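Local coordinates for pullulanase (Klebsiella oxytoca, PDB 2YOC), which hydrolyses the alpha-1,6-glucosidic links of pullulan and related branched dextrins, and is exported by a type 2 secretion system, at residues L283-Q288 with R297-T302. Numbering follows the deposited sequence.
Sequences LSYGAQ and RVWAPT. With SO4 (sulfate ion), chain Q; SO4 (sulfate ion), chain S.
Arg297 lies across the chain at Leu283–Tyr285, its aliphatic part against the Tyr285 ring and its guanidinium edge turned to the Ser284 carbonyl. Arg297 CG stands anti to the backbone N (chi1 -170°) and meets Tyr285 CD2 at 3.6 Å, while Arg297 CD approaches Tyr285 CE2. Ring and guanidinium planes are almost perpendicular, 88° apart. Leu283 crosses the arginine side chain at about a right angle, its CB 3.8 Å from Arg297 CD. A bend at chi3 (-76°) precedes the guanidinium, and Arg297 NH1, in the guanidinium plane, donates to a lone pair of Ser284 O at 2.9 Å. Arg297 NH1 also donates a hydrogen bond to O3 of the chain Q sulfate at 2.8 Å, and Arg297 NH2 donates one to O1 of the same ion. Further along, Tyr285 CE2 touches Trp299 CB at 3.7 Å, while the indole leads away; the Tyr285 hydroxyl is hydrogen-bonded to Ala280 O. Gly286 and Arg297 form an antiparallel hydrogen-bonded pair in the hairpin of strands 286-290 and 293-299, within the CBM48-type beta domain. Gly286 O accepts hydrogen bonds from Arg297 N and, from above its carbonyl plane, from Gln288 NE2 at 3.1 Å. The guanidinium thus ties the loop before strand 286-290 to its hairpin partner, while the sulfate, probably from the crystallisation liquor, marks a spot where the arginine's positive charge can probably attract an anion.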
loop_
_atom_site.group_PDB
_atom_site.type_symbol
_atom_site.label_atom_id
_atom_site.label_comp_id
_atom_site.label_asym_id
_atom_site.label_seq_id
_atom_site.Cartn_x
_atom_site.Cartn_y
_atom_site.Cartn_z
ATOM N N LEU B 283 16.321 -25.647 45.312
ATOM C CA LEU B 283 16.971 -26.934 45.584
ATOM C C LEU B 283 17.600 -27.565 44.367
ATOM O O LEU B 283 17.366 -27.123 43.239
ATOM C CB LEU B 283 16.045 -27.924 46.288
ATOM C CG LEU B 283 15.383 -27.365 47.538
ATOM C CD1 LEU B 283 14.499 -28.372 48.158
ATOM C CD2 LEU B 283 16.390 -26.880 48.519
ATOM N N SER B 284 18.465 -28.567 44.601
ATOM C CA SER B 284 19.166 -29.263 43.529
ATOM C C SER B 284 18.642 -30.660 43.369
ATOM O O SER B 284 18.340 -31.356 44.353
ATOM C CB SER B 284 20.669 -29.210 43.736
ATOM O OG SER B 284 21.130 -27.978 43.195
ATOM N N TYR B 285 18.449 -31.049 42.123
ATOM C CA TYR B 285 17.832 -32.338 41.854
ATOM C C TYR B 285 18.719 -33.377 41.175
ATOM O O TYR B 285 19.736 -33.029 40.544
ATOM C CB TYR B 285 16.448 -32.157 41.192
ATOM C CG TYR B 285 15.506 -31.322 42.037
ATOM C CD1 TYR B 285 15.504 -29.935 41.952
ATOM C CD2 TYR B 285 14.646 -31.918 42.956
ATOM C CE1 TYR B 285 14.663 -29.158 42.750
ATOM C CE2 TYR B 285 13.793 -31.147 43.759
ATOM C CZ TYR B 285 13.788 -29.767 43.629
ATOM O OH TYR B 285 12.975 -28.983 44.401
ATOM N N GLY B 286 18.343 -34.639 41.381
ATOM C CA GLY B 286 19.045 -35.794 40.848
ATOM C C GLY B 286 19.722 -36.573 41.952
ATOM O O GLY B 286 19.342 -36.456 43.122
ATOM N N ALA B 287 20.712 -37.402 41.571
ATOM C CA ALA B 287 21.526 -38.191 42.481
ATOM C C ALA B 287 22.853 -37.439 42.536
ATOM O O ALA B 287 23.810 -37.750 41.831
ATOM C CB ALA B 287 21.702 -39.596 41.947
ATOM N N GLN B 288 22.840 -36.366 43.322
ATOM C CA GLN B 288 23.925 -35.434 43.521
ATOM C C GLN B 288 25.066 -36.038 44.339
ATOM O O GLN B 288 25.071 -35.964 45.570
ATOM C CB GLN B 288 23.383 -34.142 44.183
ATOM C CG GLN B 288 22.428 -33.334 43.339
ATOM C CD GLN B 288 21.277 -32.889 44.193
ATOM O OE1 GLN B 288 21.339 -31.847 44.856
ATOM N NE2 GLN B 288 20.224 -33.707 44.259
ATOM N N ARG B 297 17.498 -36.330 45.341
ATOM C CA ARG B 297 16.364 -35.437 45.481
ATOM C C ARG B 297 15.471 -35.451 44.281
ATOM O O ARG B 297 15.902 -35.182 43.134
ATOM C CB ARG B 297 16.751 -33.998 45.838
ATOM C CG ARG B 297 15.543 -33.122 46.214
ATOM C CD ARG B 297 15.932 -31.730 46.632
ATOM N NE ARG B 297 16.483 -31.743 47.988
ATOM C CZ ARG B 297 17.779 -31.637 48.255
ATOM N NH1 ARG B 297 18.656 -31.490 47.270
ATOM N NH2 ARG B 297 18.212 -31.678 49.511
ATOM N N VAL B 298 14.187 -35.702 44.572
ATOM C CA VAL B 298 13.116 -35.683 43.577
ATOM C C VAL B 298 11.969 -34.751 44.028
ATOM O O VAL B 298 11.522 -34.837 45.179
ATOM C CB VAL B 298 12.650 -37.125 43.161
ATOM C CG1 VAL B 298 12.124 -37.917 44.343
ATOM C CG2 VAL B 298 11.633 -37.089 42.028
ATOM N N TRP B 299 11.512 -33.868 43.137
ATOM C CA TRP B 299 10.345 -33.036 43.422
ATOM C C TRP B 299 9.139 -33.884 43.032
ATOM O O TRP B 299 9.062 -34.353 41.885
ATOM C CB TRP B 299 10.328 -31.740 42.587
ATOM C CG TRP B 299 9.249 -30.772 42.981
ATOM C CD1 TRP B 299 9.072 -30.193 44.206
ATOM C CD2 TRP B 299 8.214 -30.252 42.137
ATOM N NE1 TRP B 299 7.983 -29.351 44.179
ATOM C CE2 TRP B 299 7.434 -29.370 42.923
ATOM C CE3 TRP B 299 7.840 -30.476 40.793
ATOM C CZ2 TRP B 299 6.319 -28.688 42.406
ATOM C CZ3 TRP B 299 6.741 -29.791 40.274
ATOM C CH2 TRP B 299 6.001 -28.901 41.073
ATOM N N ALA B 300 8.229 -34.107 43.996
ATOM C CA ALA B 300 6.999 -34.890 43.855
ATOM C C ALA B 300 6.022 -34.374 44.943
ATOM O O ALA B 300 5.829 -35.043 45.955
ATOM C CB ALA B 300 7.306 -36.371 44.025
ATOM N N PRO B 301 5.480 -33.128 44.799
ATOM C CA PRO B 301 4.634 -32.562 45.866
ATOM C C PRO B 301 3.308 -33.269 46.138
ATOM O O PRO B 301 2.710 -33.054 47.200
ATOM C CB PRO B 301 4.465 -31.105 45.437
ATOM C CG PRO B 301 4.573 -31.148 43.954
ATOM C CD PRO B 301 5.623 -32.167 43.674
ATOM N N THR B 302 2.867 -34.134 45.218
ATOM C CA THR B 302 1.622 -34.864 45.424
ATOM C C THR B 302 1.821 -36.293 45.910
ATOM O O THR B 302 0.872 -36.876 46.445
ATOM C CB THR B 302 0.733 -34.798 44.191
ATOM O OG1 THR B 302 1.268 -35.612 43.138
ATOM C CG2 THR B 302 0.482 -33.377 43.745
HETATM S S SO4 Q . 21.813 -30.291 49.254
HETATM O O1 SO4 Q . 21.110 -31.080 50.308
HETATM O O2 SO4 Q . 21.676 -28.838 49.550
HETATM O O3 SO4 Q . 21.247 -30.577 47.916
HETATM O O4 SO4 Q . 23.225 -30.666 49.210
HETATM S S SO4 S . 23.301 -26.644 46.189
HETATM O O1 SO4 S . 21.928 -27.195 46.177
HETATM O O2 SO4 S . 23.761 -26.497 47.590
HETATM O O3 SO4 S . 23.294 -25.339 45.514
HETATM O O4 SO4 S . 24.206 -27.553 45.478
#